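Local coordinates for protein alanine racemase (PDB 3HUR) that belongs to the alanine racemase family, pairing an N-terminal TIM-barrel-type domain with a C-terminal domain built mainly of beta strands, at residues V14-A19 with D377-I382; I129-T134 with R185-L190; Y179-L184 with D215-F220. All coordinates share one frame; numbering follows the deposited sequence.

Interaction 1: V14-A19 with D377-I382; sequences VDLDAA and DLAEVI
Asp17 presents its carboxylate to two backbone amides at the start of helix 377-381. Asp17 OD1 accepts from Leu378 N at 3.3 Å, with an N-H...O angle of 142°; the donor lies on the syn side but 35° out of the carboxylate plane. Asp17 OD2 receives only a weak bond from Asp377 N at 3.2 Å. Asp17 itself belongs to the opening turn of helix 16-30, whose N-cap is Asp15: Asp15 OD1 takes a nearly straight bond from Ala18 N at 3.0 Å, the amide standing above the carboxylate plane, and a weak one from Asp17 N. Each helix start thus has backbone N-H groups answered by an aspartate. Alongside the polar bonds, Leu16 CD1 meets Ile382 CD1 at 3.6 Å and touches Ala379, while Leu378 CD1 rests against Leu16 O. Helix 48-57 adjoins the same apolar patch through Leu51 and Ala54. The two helices continue from neighbouring parallel strands, 10-15 and 372-375, of the mixed sheet, so the contact joins the chain's beginning to its end. With a carboxylate set against the amino end of helix 377-381, the helix dipole would probably favour the charged form of Asp17, although Asp377's carboxylate lies nearby and may partly offset this.

Interaction 2: I129-T134 with R185-L190; sequences IDTGMT and RRWQEL
Arg186 meets Thr131 and Gly132 with successive atoms of its side chain, packing helix 174-191, which follows strand 157-163, against the loop after the neighbouring strand 123-128 in the parallel sheet of the TIM-barrel-type domain. Arg186 CB packs against Thr131 CB at 3.9 Å; the chain then bends at chi2 (136°), and Arg186 CD comes to 3.7 Å from Thr131 O. At the tip, Arg186 NH1 lies 3.6 Å from Thr131 O, obliquely to the guanidinium and without forming a hydrogen bond, and also touches Gly132 CA. The other terminal nitrogen, NH2, makes a salt bridge to Glu182, one helical turn back. Thr131 O instead accepts a weak hydrogen bond from Gln183.

Deeper in the contact the chemistry turns apolar. Thr131 CG2 meets the edge of the Trp187 ring and packs on Trp187 CB, whereas Ile129 crosses that side chain at about a right angle, Ile129 CG1 lying 3.5 Å from Trp187 CZ3. Ile129 CG2 packs on Leu190 CD1 at 3.6 Å. The loop is shaped by an Asx turn, Asp130 OD1 accepting from Gly132 N at 2.7 Å. Trp187 also packs edge-to-face on Phe201. No hydrogen bond joins the two segments, so their mutual hold rests on shape and apolar burial, and the Arg186 charge is probably balanced by Glu182 of its own helix.

Interaction 3: Y179-L184 with D215-F220; sequences YFEEQL and DPRISF
A two-pronged salt bridge between Glu181 and Arg217, backed by apolar packing of Phe180 and Leu184, fastens helix 174-191 to the loop between helix 206-211 and strand 222-223. Arg217 grips the carboxylate end-on: Arg217 NH1 donates to Glu181 OE2 at 2.6 Å and NH2 to Glu181 OE1 at 3.1 Å. Both oxygens use their syn lone pairs, and the carboxylate and guanidinium planes are only 5° apart. The bend of Glu181 at chi2 (-55°) places CD within reach of the arginine.

Arg217 has a second acidic partner in its own loop. Arg217 NE donates to Asp215 OD1 at 3.1 Å, in the guanidinium plane, and NH2 makes a weak bond to OD2. Two acids around one arginine would leave the network with a net negative charge, if both are ionised. Asp215 OD1 also takes Arg217 N from above the carboxylate plane, an Asx turn that overlaps the type I beta turn from Asp215 to Ile218. This turn lies in the TIM-barrel-type domain, between helix 206-211, which follows strand 201-202, and the last strand of the parallel sheet, 222-223, while helix 174-191 follows strand 157-163 of that sheet.

Leu184 CD2 sits over one face of the guanidinium, 3.4 Å from Arg217 CZ and displaced toward the rim. Among buried side chains, Phe180 and Ile218 meet tip to tip, Phe180 CZ to Ile218 CD1 at 3.8 Å, and Leu184, crossing Ile218 obliquely, brings CD1 to Ile218 CD1. Asp215 OD2 lies 4.3 Å from Phe180 CE2, at the ring's edge, and the same ring stacks with Phe166 and His212.

Interactions 2 and 3 share helix 174-191 and lie side by side, their centres about 10 Å apart, on the same side of the chain's centre; they touch where Met133 meets Tyr179 and Thr131 meets Gln183. Interaction 1 lies on the opposite side, its centre about 38 Å from that of interaction 2, and involves helices 16-30 and 377-381 next to the mixed sheet. Interaction 2 touches through buried and partly exposed residues alone, whereas the salt bridge of interaction 3 joins exposed residues and interaction 1 includes exposed Asp377. Polar chemistry differs accordingly: carboxylate on helix-start amides in interaction 1, no hydrogen bond between the segments in interaction 2, a charged side-chain network in interaction 3.

Interaction 1: V14-A19 with D377-I382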
loop_
_atom_site.group_PDB
_atom_site.type_symbol
_atom_site.label_atom_id
_atom_site.label_comp_id
_atom_site.label_asym_id
_atom_site.label_seq_id
_atom_site.Cartn_x
_atom_site.Cartn_y
_atom_site.Cartn_z
ATOM N N VAL A 14 -11.523 -15.339 -19.275
ATOM C CA VAL A 14 -12.804 -15.742 -18.756
ATOM C C VAL A 14 -13.467 -16.757 -19.720
ATOM O O VAL A 14 -13.828 -16.425 -20.847
ATOM C CB VAL A 14 -13.749 -14.527 -18.653
ATOM C CG1 VAL A 14 -15.116 -14.986 -18.157
ATOM C CG2 VAL A 14 -13.156 -13.412 -17.774
ATOM N N ASP A 15 -13.621 -17.988 -19.279
ATOM C CA ASP A 15 -14.175 -19.033 -20.120
ATOM C C ASP A 15 -15.701 -19.118 -19.952
ATOM O O ASP A 15 -16.211 -19.600 -18.920
ATOM C CB ASP A 15 -13.526 -20.346 -19.726
ATOM C CG ASP A 15 -14.235 -21.519 -20.299
ATOM O OD1 ASP A 15 -15.282 -21.308 -20.948
ATOM O OD2 ASP A 15 -13.750 -22.641 -20.073
ATOM N N LEU A 16 -16.426 -18.664 -20.959
ATOM C CA LEU A 16 -17.868 -18.501 -20.811
ATOM C C LEU A 16 -18.582 -19.805 -20.831
ATOM O O LEU A 16 -19.678 -19.883 -20.289
ATOM C CB LEU A 16 -18.455 -17.592 -21.889
ATOM C CG LEU A 16 -18.027 -16.117 -21.815
ATOM C CD1 LEU A 16 -18.480 -15.315 -23.036
ATOM C CD2 LEU A 16 -18.534 -15.494 -20.514
ATOM N N ASP A 17 -17.966 -20.823 -21.433
ATOM C CA ASP A 17 -18.524 -22.182 -21.416
ATOM C C ASP A 17 -18.599 -22.678 -19.978
ATOM O O ASP A 17 -19.578 -23.298 -19.579
ATOM C CB ASP A 17 -17.657 -23.202 -22.174
ATOM C CG ASP A 17 -17.740 -23.072 -23.698
ATOM O OD1 ASP A 17 -18.841 -22.971 -24.283
ATOM O OD2 ASP A 17 -16.663 -23.118 -24.325
ATOM N N ALA A 18 -17.534 -22.428 -19.228
ATOM C CA ALA A 18 -17.446 -22.861 -17.857
ATOM C C ALA A 18 -18.451 -22.110 -17.010
ATOM O O ALA A 18 -19.068 -22.698 -16.124
ATOM C CB ALA A 18 -16.015 -22.704 -17.314
ATOM N N ALA A 19 -18.691 -20.838 -17.303
ATOM C CA ALA A 19 -19.737 -20.140 -16.559
ATOM C C ALA A 19 -21.119 -20.794 -16.808
ATOM O O ALA A 19 -21.952 -20.889 -15.896
ATOM C CB ALA A 19 -19.775 -18.611 -16.898
ATOM N N ASP A 377 -15.781 -21.870 -27.135
ATOM C CA ASP A 377 -16.694 -21.941 -28.287
ATOM C C ASP A 377 -17.866 -21.016 -28.065
ATOM O O ASP A 377 -18.280 -20.286 -28.957
ATOM C CB ASP A 377 -17.223 -23.385 -28.499
ATOM C CG ASP A 377 -16.124 -24.395 -28.960
ATOM O OD1 ASP A 377 -15.055 -23.989 -29.499
ATOM O OD2 ASP A 377 -16.354 -25.624 -28.803
ATOM N N LEU A 378 -18.415 -21.031 -26.864
ATOM C CA LEU A 378 -19.509 -20.096 -26.553
ATOM C C LEU A 378 -19.126 -18.641 -26.819
ATOM O O LEU A 378 -19.920 -17.861 -27.309
ATOM C CB LEU A 378 -19.910 -20.231 -25.092
ATOM C CG LEU A 378 -21.361 -20.493 -24.725
ATOM C CD1 LEU A 378 -21.480 -20.277 -23.216
ATOM C CD2 LEU A 378 -22.311 -19.603 -25.523
ATOM N N ALA A 379 -17.898 -18.281 -26.479
ATOM C CA ALA A 379 -17.376 -16.955 -26.719
ATOM C C ALA A 379 -17.382 -16.535 -28.199
ATOM O O ALA A 379 -17.723 -15.398 -28.522
ATOM C CB ALA A 379 -15.977 -16.862 -26.172
ATOM N N GLU A 380 -16.973 -17.455 -29.063
ATOM C CA GLU A 380 -17.006 -17.318 -30.533
ATOM C C GLU A 380 -18.447 -17.033 -30.971
ATOM O O GLU A 380 -18.715 -15.995 -31.621
ATOM C CB GLU A 380 -16.502 -18.652 -31.139
ATOM C CG GLU A 380 -15.804 -18.694 -32.511
ATOM C CD GLU A 380 -15.402 -20.186 -32.934
ATOM O OE1 GLU A 380 -15.958 -21.205 -32.399
ATOM O OE2 GLU A 380 -14.519 -20.340 -33.822
ATOM N N VAL A 381 -19.371 -17.917 -30.551
ATOM C CA VAL A 381 -20.785 -17.848 -30.943
ATOM C C VAL A 381 -21.468 -16.539 -30.544
ATOM O O VAL A 381 -22.290 -16.018 -31.310
ATOM C CB VAL A 381 -21.633 -19.026 -30.327
ATOM C CG1 VAL A 381 -23.151 -18.761 -30.487
ATOM C CG2 VAL A 381 -21.227 -20.413 -30.909
ATOM N N ILE A 382 -21.158 -15.988 -29.361
ATOM C CA ILE A 382 -21.820 -14.729 -28.951
ATOM C C ILE A 382 -21.092 -13.459 -29.426
ATOM O O ILE A 382 -21.550 -12.341 -29.180
ATOM C CB ILE A 382 -22.109 -14.694 -27.435
ATOM C CG1 ILE A 382 -20.812 -14.660 -26.625
ATOM C CG2 ILE A 382 -22.910 -15.906 -27.041
ATOM C CD1 ILE A 382 -20.986 -14.097 -25.260
#

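Interaction 2: I129-T134 with R185-L190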
loop_
_atom_site.group_PDB
_atom_site.type_symbol
_atom_site.label_atom_id
_atom_site.label_comp_id
_atom_site.label_asym_id
_atom_site.label_seq_id
_atom_site.Cartn_x
_atom_site.Cartn_y
_atom_site.Cartn_z
ATOM N N ILE A 129 -39.727 -10.875 1.173
ATOM C CA ILE A 129 -40.061 -11.215 2.519
ATOM C C ILE A 129 -38.895 -10.969 3.462
ATOM O O ILE A 129 -37.920 -11.689 3.459
ATOM C CB ILE A 129 -40.504 -12.704 2.626
ATOM C CG1 ILE A 129 -41.597 -13.029 1.587
ATOM C CG2 ILE A 129 -40.959 -13.000 4.033
ATOM C CD1 ILE A 129 -42.693 -12.030 1.520
ATOM N N ASP A 130 -39.019 -9.951 4.288
ATOM C CA ASP A 130 -38.042 -9.703 5.336
ATOM C C ASP A 130 -38.127 -10.792 6.383
ATOM O O ASP A 130 -38.921 -10.705 7.311
ATOM C CB ASP A 130 -38.289 -8.336 5.993
ATOM C CG ASP A 130 -37.247 -7.983 7.094
ATOM O OD1 ASP A 130 -36.257 -8.730 7.312
ATOM O OD2 ASP A 130 -37.429 -6.933 7.757
ATOM N N THR A 131 -37.306 -11.820 6.241
ATOM C CA THR A 131 -37.193 -12.819 7.281
ATOM C C THR A 131 -36.024 -12.494 8.194
ATOM O O THR A 131 -35.468 -13.383 8.832
ATOM C CB THR A 131 -36.979 -14.218 6.716
ATOM O OG1 THR A 131 -35.667 -14.317 6.158
ATOM C CG2 THR A 131 -38.002 -14.539 5.670
ATOM N N GLY A 132 -35.624 -11.231 8.263
ATOM C CA GLY A 132 -34.661 -10.852 9.289
ATOM C C GLY A 132 -33.638 -9.783 8.994
ATOM O O GLY A 132 -33.740 -8.659 9.497
ATOM N N MET A 133 -32.622 -10.133 8.223
ATOM C CA MET A 133 -31.380 -9.332 8.221
ATOM C C MET A 133 -31.389 -8.180 7.171
ATOM O O MET A 133 -30.414 -7.965 6.436
ATOM C CB MET A 133 -30.193 -10.286 7.980
ATOM C CG MET A 133 -28.860 -9.763 8.477
ATOM S SD MET A 133 -28.667 -9.946 10.257
ATOM C CE MET A 133 -27.263 -11.096 10.277
ATOM N N THR A 134 -32.486 -7.439 7.084
ATOM C CA THR A 134 -32.628 -6.484 5.996
ATOM C C THR A 134 -33.741 -5.545 6.326
ATOM O O THR A 134 -34.497 -5.810 7.262
ATOM C CB THR A 134 -32.923 -7.189 4.668
ATOM O OG1 THR A 134 -33.655 -6.310 3.810
ATOM C CG2 THR A 134 -33.731 -8.451 4.879
ATOM N N ARG A 185 -38.120 -20.120 9.949
ATOM C CA ARG A 185 -39.372 -20.012 10.715
ATOM C C ARG A 185 -40.142 -18.787 10.191
ATOM O O ARG A 185 -41.298 -18.920 9.737
ATOM C CB ARG A 185 -39.105 -20.036 12.255
ATOM C CG ARG A 185 -40.111 -19.319 13.243
ATOM C CD ARG A 185 -40.610 -20.290 14.309
ATOM N NE ARG A 185 -40.468 -19.920 15.729
ATOM C CZ ARG A 185 -41.471 -19.769 16.624
ATOM N NH1 ARG A 185 -42.765 -19.860 16.284
ATOM N NH2 ARG A 185 -41.171 -19.475 17.890
ATOM N N ARG A 186 -39.484 -17.628 10.179
ATOM C CA ARG A 186 -40.145 -16.411 9.709
ATOM C C ARG A 186 -40.704 -16.525 8.285
ATOM O O ARG A 186 -41.828 -16.090 8.024
ATOM C CB ARG A 186 -39.207 -15.220 9.813
ATOM C CG ARG A 186 -39.227 -14.515 11.176
ATOM C CD ARG A 186 -37.776 -14.231 11.575
ATOM N NE ARG A 186 -37.625 -13.410 12.784
ATOM C CZ ARG A 186 -36.477 -12.832 13.165
ATOM N NH1 ARG A 186 -35.358 -12.958 12.440
ATOM N NH2 ARG A 186 -36.445 -12.119 14.281
ATOM N N TRP A 187 -39.933 -17.111 7.368
ATOM C CA TRP A 187 -40.416 -17.319 6.003
ATOM C C TRP A 187 -41.781 -18.017 6.032
ATOM O O TRP A 187 -42.765 -17.523 5.483
ATOM C CB TRP A 187 -39.398 -18.128 5.197
ATOM C CG TRP A 187 -39.919 -18.651 3.909
ATOM C CD1 TRP A 187 -40.308 -19.939 3.638
ATOM C CD2 TRP A 187 -40.098 -17.916 2.692
ATOM N NE1 TRP A 187 -40.707 -20.045 2.324
ATOM C CE2 TRP A 187 -40.597 -18.815 1.729
ATOM C CE3 TRP A 187 -39.874 -16.587 2.319
ATOM C CZ2 TRP A 187 -40.896 -18.419 0.433
ATOM C CZ3 TRP A 187 -40.172 -16.195 1.037
ATOM C CH2 TRP A 187 -40.677 -17.106 0.105
ATOM N N GLN A 188 -41.814 -19.160 6.706
ATOM C CA GLN A 188 -43.032 -19.956 6.861
ATOM C C GLN A 188 -44.136 -19.199 7.604
ATOM O O GLN A 188 -45.243 -19.080 7.110
ATOM C CB GLN A 188 -42.697 -21.247 7.576
ATOM C CG GLN A 188 -41.803 -22.199 6.786
ATOM C CD GLN A 188 -41.407 -23.355 7.627
ATOM O OE1 GLN A 188 -41.708 -23.352 8.802
ATOM N NE2 GLN A 188 -40.717 -24.349 7.055
ATOM N N GLU A 189 -43.833 -18.605 8.736
ATOM C CA GLU A 189 -44.854 -17.807 9.422
ATOM C C GLU A 189 -45.446 -16.766 8.502
ATOM O O GLU A 189 -46.654 -16.476 8.543
ATOM C CB GLU A 189 -44.299 -17.141 10.683
ATOM C CG GLU A 189 -44.051 -18.163 11.827
ATOM C CD GLU A 189 -43.368 -17.561 13.050
ATOM O OE1 GLU A 189 -42.809 -16.433 12.952
ATOM O OE2 GLU A 189 -43.379 -18.246 14.103
ATOM N N LEU A 190 -44.590 -16.205 7.651
ATOM C CA LEU A 190 -44.981 -15.087 6.822
ATOM C C LEU A 190 -45.627 -15.489 5.504
ATOM O O LEU A 190 -46.359 -14.680 4.935
ATOM C CB LEU A 190 -43.783 -14.167 6.596
ATOM C CG LEU A 190 -43.371 -13.288 7.785
ATOM C CD1 LEU A 190 -42.002 -12.641 7.427
ATOM C CD2 LEU A 190 -44.434 -12.212 8.152
#

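Interaction 3: Y179-L184 with D215-F220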
loop_
_atom_site.group_PDB
_atom_site.type_symbol
_atom_site.label_atom_id
_atom_site.label_comp_id
_atom_site.label_asym_id
_atom_site.label_seq_id
_atom_site.Cartn_x
_atom_site.Cartn_y
_atom_site.Cartn_z
ATOM N N TYR A 179 -29.639 -19.164 13.399
ATOM C CA TYR A 179 -30.157 -18.004 12.668
ATOM C C TYR A 179 -30.805 -18.469 11.363
ATOM O O TYR A 179 -31.852 -17.980 10.941
ATOM C CB TYR A 179 -29.068 -16.969 12.375
ATOM C CG TYR A 179 -29.687 -15.629 12.084
ATOM C CD1 TYR A 179 -30.080 -14.788 13.129
ATOM C CD2 TYR A 179 -29.933 -15.210 10.769
ATOM C CE1 TYR A 179 -30.697 -13.543 12.877
ATOM C CE2 TYR A 179 -30.538 -13.949 10.503
ATOM C CZ TYR A 179 -30.920 -13.125 11.564
ATOM O OH TYR A 179 -31.526 -11.900 11.333
ATOM N N PHE A 180 -30.177 -19.436 10.734
ATOM C CA PHE A 180 -30.791 -20.061 9.607
ATOM C C PHE A 180 -32.178 -20.567 9.995
ATOM O O PHE A 180 -33.130 -20.268 9.296
ATOM C CB PHE A 180 -29.905 -21.175 9.064
ATOM C CG PHE A 180 -30.388 -21.762 7.791
ATOM C CD1 PHE A 180 -29.863 -21.333 6.580
ATOM C CD2 PHE A 180 -31.340 -22.786 7.800
ATOM C CE1 PHE A 180 -30.288 -21.882 5.387
ATOM C CE2 PHE A 180 -31.775 -23.358 6.621
ATOM C CZ PHE A 180 -31.252 -22.892 5.393
ATOM N N GLU A 181 -32.317 -21.291 11.110
ATOM C CA GLU A 181 -33.634 -21.846 11.473
ATOM C C GLU A 181 -34.593 -20.717 11.727
ATOM O O GLU A 181 -35.737 -20.772 11.288
ATOM C CB GLU A 181 -33.595 -22.779 12.707
ATOM C CG GLU A 181 -32.876 -24.123 12.471
ATOM C CD GLU A 181 -33.441 -24.895 11.289
ATOM O OE1 GLU A 181 -32.649 -25.454 10.491
ATOM O OE2 GLU A 181 -34.692 -24.935 11.165
ATOM N N GLU A 182 -34.132 -19.691 12.425
ATOM C CA GLU A 182 -34.994 -18.571 12.762
ATOM C C GLU A 182 -35.552 -17.937 11.494
ATOM O O GLU A 182 -36.762 -17.691 11.392
ATOM C CB GLU A 182 -34.223 -17.543 13.572
ATOM C CG GLU A 182 -35.031 -16.376 14.049
ATOM C CD GLU A 182 -34.208 -15.390 14.907
ATOM O OE1 GLU A 182 -33.115 -15.764 15.432
ATOM O OE2 GLU A 182 -34.667 -14.231 15.067
ATOM N N GLN A 183 -34.684 -17.710 10.512
ATOM C CA GLN A 183 -35.125 -17.122 9.249
ATOM C C GLN A 183 -36.138 -18.027 8.535
ATOM O O GLN A 183 -37.164 -17.557 8.023
ATOM C CB GLN A 183 -33.924 -16.843 8.336
ATOM C CG GLN A 183 -33.028 -15.677 8.781
ATOM C CD GLN A 183 -32.137 -15.139 7.655
ATOM O OE1 GLN A 183 -31.128 -15.748 7.273
ATOM N NE2 GLN A 183 -32.524 -14.004 7.124
ATOM N N LEU A 184 -35.855 -19.323 8.489
ATOM C CA LEU A 184 -36.788 -20.267 7.878
ATOM C C LEU A 184 -38.148 -20.289 8.628
ATOM O O LEU A 184 -39.205 -20.416 8.006
ATOM C CB LEU A 184 -36.166 -21.650 7.862
ATOM C CG LEU A 184 -36.894 -22.736 7.082
ATOM C CD1 LEU A 184 -37.175 -22.263 5.640
ATOM C CD2 LEU A 184 -36.076 -24.046 7.137
ATOM N N ASP A 215 -32.253 -30.087 1.901
ATOM C CA ASP A 215 -33.280 -29.693 2.819
ATOM C C ASP A 215 -34.586 -29.415 2.057
ATOM O O ASP A 215 -34.706 -28.398 1.352
ATOM C CB ASP A 215 -32.833 -28.463 3.590
ATOM C CG ASP A 215 -33.788 -28.091 4.712
ATOM O OD1 ASP A 215 -34.868 -28.724 4.839
ATOM O OD2 ASP A 215 -33.460 -27.141 5.462
ATOM N N PRO A 216 -35.588 -30.302 2.214
ATOM C CA PRO A 216 -36.883 -30.154 1.514
ATOM C C PRO A 216 -37.662 -28.916 1.905
ATOM O O PRO A 216 -38.609 -28.549 1.222
ATOM C CB PRO A 216 -37.656 -31.389 1.946
ATOM C CG PRO A 216 -36.605 -32.379 2.348
ATOM C CD PRO A 216 -35.508 -31.571 2.951
ATOM N N ARG A 217 -37.281 -28.286 3.008
ATOM C CA ARG A 217 -37.981 -27.101 3.472
ATOM C C ARG A 217 -37.645 -25.870 2.625
ATOM O O ARG A 217 -38.341 -24.833 2.704
ATOM C CB ARG A 217 -37.595 -26.814 4.918
ATOM C CG ARG A 217 -38.100 -27.834 5.974
ATOM C CD ARG A 217 -37.587 -27.485 7.381
ATOM N NE ARG A 217 -36.141 -27.637 7.478
ATOM C CZ ARG A 217 -35.379 -27.155 8.457
ATOM N NH1 ARG A 217 -35.907 -26.483 9.453
ATOM N NH2 ARG A 217 -34.057 -27.333 8.426
ATOM N N ILE A 218 -36.548 -25.959 1.869
ATOM C CA ILE A 218 -36.140 -24.874 0.993
ATOM C C ILE A 218 -36.739 -25.142 -0.386
ATOM O O ILE A 218 -36.581 -26.231 -0.945
ATOM C CB ILE A 218 -34.592 -24.761 0.870
ATOM C CG1 ILE A 218 -33.903 -24.727 2.241
ATOM C CG2 ILE A 218 -34.213 -23.521 0.124
ATOM C CD1 ILE A 218 -34.225 -23.506 3.068
ATOM N N SER A 219 -37.453 -24.166 -0.920
ATOM C CA SER A 219 -37.902 -24.258 -2.315
ATOM C C SER A 219 -36.792 -23.826 -3.294
ATOM O O SER A 219 -36.203 -22.756 -3.180
ATOM C CB SER A 219 -39.128 -23.379 -2.557
ATOM O OG SER A 219 -39.464 -23.372 -3.939
ATOM N N PHE A 220 -36.528 -24.686 -4.257
ATOM C CA PHE A 220 -35.606 -24.387 -5.314
ATOM C C PHE A 220 -36.362 -24.079 -6.587
ATOM O O PHE A 220 -35.831 -24.151 -7.695
ATOM C CB PHE A 220 -34.634 -25.541 -5.419
ATOM C CG PHE A 220 -33.817 -25.692 -4.175
ATOM C CD1 PHE A 220 -32.784 -24.794 -3.910
ATOM C CD2 PHE A 220 -34.137 -26.650 -3.229
ATOM C CE1 PHE A 220 -32.042 -24.877 -2.749
ATOM C CE2 PHE A 220 -33.399 -26.755 -2.061
ATOM C CZ PHE A 220 -32.337 -25.859 -1.821
#